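Local coordinates for protein Crov588 (Cafeteriavirus, PDB 6NYR) that is of unknown function but folds as a circular leucine-rich-repeat solenoid of FNIP repeats, a form that probably serves in binding other molecules, at residues A[474-485]-A[495-506]. Numbering follows the deposited sequence.
With GOL (glycerol), chain F.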
# COMPACT_ATOMS: atom_id res chain seq x y z
N THR A 474 7.93 -20.04 16.41
CA THR A 474 9.00 -19.14 16.03
C THR A 474 8.73 -17.68 16.38
O THR A 474 9.68 -16.90 16.46
CB THR A 474 9.27 -19.23 14.51
OG1 THR A 474 8.06 -18.93 13.79
CG2 THR A 474 9.77 -20.61 14.13
N TYR A 475 7.47 -17.32 16.60
CA TYR A 475 7.05 -15.92 16.72
C TYR A 475 6.08 -15.79 17.88
O TYR A 475 5.03 -16.44 17.88
CB TYR A 475 6.40 -15.45 15.41
CG TYR A 475 5.89 -14.03 15.42
CD1 TYR A 475 4.69 -13.70 16.03
CD2 TYR A 475 6.61 -13.01 14.81
CE1 TYR A 475 4.22 -12.41 16.05
CE2 TYR A 475 6.15 -11.71 14.82
CZ TYR A 475 4.95 -11.41 15.44
OH TYR A 475 4.49 -10.11 15.45
N LEU A 476 6.42 -14.94 18.84
CA LEU A 476 5.57 -14.70 20.00
C LEU A 476 5.46 -13.20 20.20
O LEU A 476 6.46 -12.53 20.47
CB LEU A 476 6.14 -15.37 21.26
CG LEU A 476 5.42 -15.08 22.57
CD1 LEU A 476 3.96 -15.49 22.48
CD2 LEU A 476 6.11 -15.77 23.74
N GLU A 477 4.24 -12.68 20.08
CA GLU A 477 3.96 -11.27 20.31
C GLU A 477 2.99 -11.16 21.48
O GLU A 477 1.87 -11.68 21.42
CB GLU A 477 3.36 -10.62 19.07
CG GLU A 477 2.91 -9.18 19.30
CD GLU A 477 2.48 -8.50 18.03
OE1 GLU A 477 2.60 -9.12 16.95
OE2 GLU A 477 2.00 -7.35 18.10
N LEU A 478 3.42 -10.49 22.54
CA LEU A 478 2.58 -10.24 23.70
C LEU A 478 2.07 -8.81 23.65
O LEU A 478 2.70 -7.92 23.07
CB LEU A 478 3.36 -10.50 25.00
CG LEU A 478 3.76 -11.97 25.14
CD1 LEU A 478 5.04 -12.12 25.94
CD2 LEU A 478 2.64 -12.76 25.79
N GLY A 479 0.91 -8.60 24.27
CA GLY A 479 0.14 -7.39 24.07
C GLY A 479 0.35 -6.35 25.15
O GLY A 479 1.21 -6.47 26.02
N HIS A 480 -0.48 -5.31 25.08
CA HIS A 480 -0.32 -4.13 25.92
C HIS A 480 -0.21 -4.50 27.39
O HIS A 480 0.68 -4.01 28.10
CB HIS A 480 -1.50 -3.17 25.70
CG HIS A 480 -1.29 -1.81 26.29
ND1 HIS A 480 -1.49 -1.53 27.62
CD2 HIS A 480 -0.91 -0.65 25.72
CE1 HIS A 480 -1.23 -0.26 27.85
NE2 HIS A 480 -0.88 0.30 26.71
N ASN A 481 -1.11 -5.34 27.88
CA ASN A 481 -1.26 -5.53 29.31
C ASN A 481 -0.45 -6.69 29.87
O ASN A 481 -0.43 -6.86 31.10
CB ASN A 481 -2.74 -5.76 29.67
CG ASN A 481 -3.56 -4.50 29.54
OD1 ASN A 481 -3.05 -3.44 29.16
ND2 ASN A 481 -4.85 -4.60 29.85
N PHE A 482 0.22 -7.47 29.04
CA PHE A 482 0.96 -8.61 29.57
C PHE A 482 2.08 -8.14 30.48
O PHE A 482 2.94 -7.35 30.07
CB PHE A 482 1.54 -9.47 28.45
CG PHE A 482 2.29 -10.66 28.97
CD1 PHE A 482 1.60 -11.79 29.39
CD2 PHE A 482 3.67 -10.64 29.08
CE1 PHE A 482 2.29 -12.88 29.88
CE2 PHE A 482 4.35 -11.73 29.57
CZ PHE A 482 3.66 -12.85 29.98
N ASN A 483 2.08 -8.62 31.72
CA ASN A 483 3.09 -8.25 32.70
C ASN A 483 3.24 -9.37 33.73
O ASN A 483 3.09 -9.18 34.93
CB ASN A 483 2.72 -6.92 33.35
CG ASN A 483 3.86 -6.32 34.14
OD1 ASN A 483 5.02 -6.68 33.95
ND2 ASN A 483 3.54 -5.39 35.03
N GLN A 484 3.56 -10.57 33.25
CA GLN A 484 3.81 -11.72 34.11
C GLN A 484 5.26 -12.17 33.95
O GLN A 484 5.87 -11.99 32.89
CB GLN A 484 2.86 -12.89 33.79
CG GLN A 484 1.38 -12.55 33.91
CD GLN A 484 0.97 -12.07 35.30
OE1 GLN A 484 1.40 -12.61 36.31
NE2 GLN A 484 0.14 -11.03 35.34
N LYS A 485 5.80 -12.74 35.02
CA LYS A 485 7.15 -13.30 34.99
C LYS A 485 7.25 -14.39 33.92
O LYS A 485 6.36 -15.23 33.78
CB LYS A 485 7.50 -13.89 36.35
CG LYS A 485 7.85 -12.88 37.44
CD LYS A 485 8.07 -13.61 38.77
CE LYS A 485 8.59 -12.68 39.85
NZ LYS A 485 7.56 -11.70 40.31
N LEU A 495 12.10 -20.63 19.10
CA LEU A 495 11.64 -19.24 19.08
C LEU A 495 12.75 -18.32 18.58
O LEU A 495 13.83 -18.27 19.16
CB LEU A 495 11.20 -18.83 20.49
CG LEU A 495 10.60 -17.44 20.68
CD1 LEU A 495 9.41 -17.22 19.77
CD2 LEU A 495 10.19 -17.27 22.15
N THR A 496 12.47 -17.60 17.50
CA THR A 496 13.39 -16.60 16.98
C THR A 496 12.93 -15.17 17.23
O THR A 496 13.77 -14.28 17.31
CB THR A 496 13.58 -16.78 15.46
OG1 THR A 496 12.32 -16.61 14.79
CG2 THR A 496 14.16 -18.14 15.15
N TYR A 497 11.63 -14.93 17.37
CA TYR A 497 11.10 -13.58 17.51
C TYR A 497 10.23 -13.51 18.75
O TYR A 497 9.29 -14.30 18.91
CB TYR A 497 10.29 -13.18 16.26
CG TYR A 497 9.75 -11.76 16.28
CD1 TYR A 497 8.56 -11.46 16.93
CD2 TYR A 497 10.43 -10.73 15.64
CE1 TYR A 497 8.07 -10.17 16.95
CE2 TYR A 497 9.94 -9.44 15.66
CZ TYR A 497 8.76 -9.16 16.31
OH TYR A 497 8.26 -7.88 16.32
N LEU A 498 10.55 -12.57 19.64
CA LEU A 498 9.79 -12.34 20.86
C LEU A 498 9.58 -10.85 21.01
O LEU A 498 10.55 -10.10 21.18
CB LEU A 498 10.51 -12.91 22.08
CG LEU A 498 9.89 -12.58 23.45
CD1 LEU A 498 8.53 -13.25 23.60
CD2 LEU A 498 10.83 -12.99 24.58
N GLU A 499 8.32 -10.41 20.97
CA GLU A 499 7.97 -9.01 21.15
C GLU A 499 7.16 -8.88 22.43
O GLU A 499 6.09 -9.48 22.57
CB GLU A 499 7.16 -8.49 19.96
CG GLU A 499 6.85 -7.00 20.06
CD GLU A 499 6.05 -6.47 18.89
OE1 GLU A 499 6.13 -7.06 17.79
OE2 GLU A 499 5.34 -5.46 19.07
N LEU A 500 7.68 -8.09 23.37
CA LEU A 500 7.01 -7.79 24.62
C LEU A 500 6.23 -6.50 24.47
O LEU A 500 6.58 -5.62 23.67
CB LEU A 500 8.05 -7.67 25.74
CG LEU A 500 8.77 -9.01 25.93
CD1 LEU A 500 10.20 -8.81 26.42
CD2 LEU A 500 8.00 -9.92 26.88
N GLY A 501 5.14 -6.38 25.23
CA GLY A 501 4.18 -5.32 25.06
C GLY A 501 4.42 -4.13 25.97
O GLY A 501 5.42 -4.02 26.68
N HIS A 502 3.45 -3.21 25.94
CA HIS A 502 3.59 -1.93 26.63
C HIS A 502 3.95 -2.13 28.10
O HIS A 502 4.90 -1.52 28.61
CB HIS A 502 2.30 -1.12 26.51
CG HIS A 502 2.36 0.22 27.17
ND1 HIS A 502 2.10 0.40 28.51
CD2 HIS A 502 2.67 1.44 26.68
CE1 HIS A 502 2.25 1.68 28.82
NE2 HIS A 502 2.59 2.33 27.72
N ASP A 503 3.18 -2.97 28.79
CA ASP A 503 3.26 -3.01 30.24
C ASP A 503 4.36 -3.92 30.78
O ASP A 503 4.69 -3.83 31.96
CB ASP A 503 1.93 -3.49 30.84
CG ASP A 503 0.81 -2.48 30.69
OD1 ASP A 503 1.04 -1.38 30.13
OD2 ASP A 503 -0.31 -2.79 31.14
N PHE A 504 4.92 -4.81 29.96
CA PHE A 504 5.84 -5.80 30.50
C PHE A 504 7.02 -5.11 31.17
O PHE A 504 7.73 -4.31 30.54
CB PHE A 504 6.37 -6.73 29.42
CG PHE A 504 7.30 -7.78 29.97
CD1 PHE A 504 6.80 -8.98 30.46
CD2 PHE A 504 8.67 -7.55 30.04
CE1 PHE A 504 7.65 -9.94 30.98
CE2 PHE A 504 9.52 -8.51 30.57
CZ PHE A 504 9.01 -9.70 31.04
N ASN A 505 7.25 -5.45 32.44
CA ASN A 505 8.36 -4.87 33.19
C ASN A 505 8.79 -5.80 34.31
O ASN A 505 8.80 -5.42 35.49
CB ASN A 505 7.96 -3.50 33.75
CG ASN A 505 9.14 -2.73 34.29
OD1 ASN A 505 10.30 -3.01 33.96
ND2 ASN A 505 8.87 -1.74 35.14
N GLN A 506 9.13 -7.04 33.96
CA GLN A 506 9.58 -8.04 34.92
C GLN A 506 11.05 -8.37 34.66
O GLN A 506 11.52 -8.28 33.52
CB GLN A 506 8.75 -9.32 34.84
CG GLN A 506 7.27 -9.15 35.13
CD GLN A 506 7.01 -8.58 36.51
OE1 GLN A 506 7.53 -9.08 37.51
NE2 GLN A 506 6.19 -7.54 36.57
C1 GOL F . 8.33 -16.77 11.69
O1 GOL F . 8.81 -18.11 11.62
C2 GOL F . 9.53 -15.91 11.97
O2 GOL F . 9.97 -16.07 13.32
C3 GOL F . 9.18 -14.44 11.69
O3 GOL F . 8.07 -14.38 10.84
O HOH W 1 2.61 -5.65 21.10
O HOH W 2 -0.62 -5.03 32.80
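L476 and L498 lie side by side in the core between two neighbouring coils of the leucine-rich-repeat solenoid. Strands 475-477 and 497-499 run parallel, at 1° to each other. L476 N bonds to Y497 O, and E499 N to L476 O. L476 CD2 meets L498 CD1 at 3.5 Å. Further along, L478 CD1 touches L500 CD2 at 3.8 Å, and F482 CE2 meets F504 CD1. Each phenylalanine ring carries a leucine methyl of its own coil over its centre: L478 CD2 on F482, L500 CD2 on F504.

Against this buried side, the other strand face is polar and partly exposed to solvent. The Y475 and Y497 rings are tilted by only 2° but displaced, so they overlap little. Each tyrosine OH donates to the glutamate two residues on, Y475 to E477 OE1 and Y497 to E499 OE1. The two carboxylates stack, with E477 OE2 and E499 OE2 4.0 Å apart. A glycerol, probably from the crystallisation liquor, donates from O2 to T496 OG1.

Past the strands, D503 N bonds to H480 O. The H480 and H502 rings form an offset stack. H502 ND1 donates to D503 OD1 at 2.6 Å, with OD1 close to the H502 ring plane. N483 CG is anti to its backbone N (chi1 -167°), which brings OD1 to N505 N and Q506 NE2. These reach it from opposite faces of its plane. N461 OD1, one coil earlier, accepts from N483 N and Q484 NE2, so the pair of bonds recurs. The close carboxylates would tend to favour protonation, but the tyrosine bonds would offset this, leaving the net shift open; the asparagine bonds hold the coils together without charge.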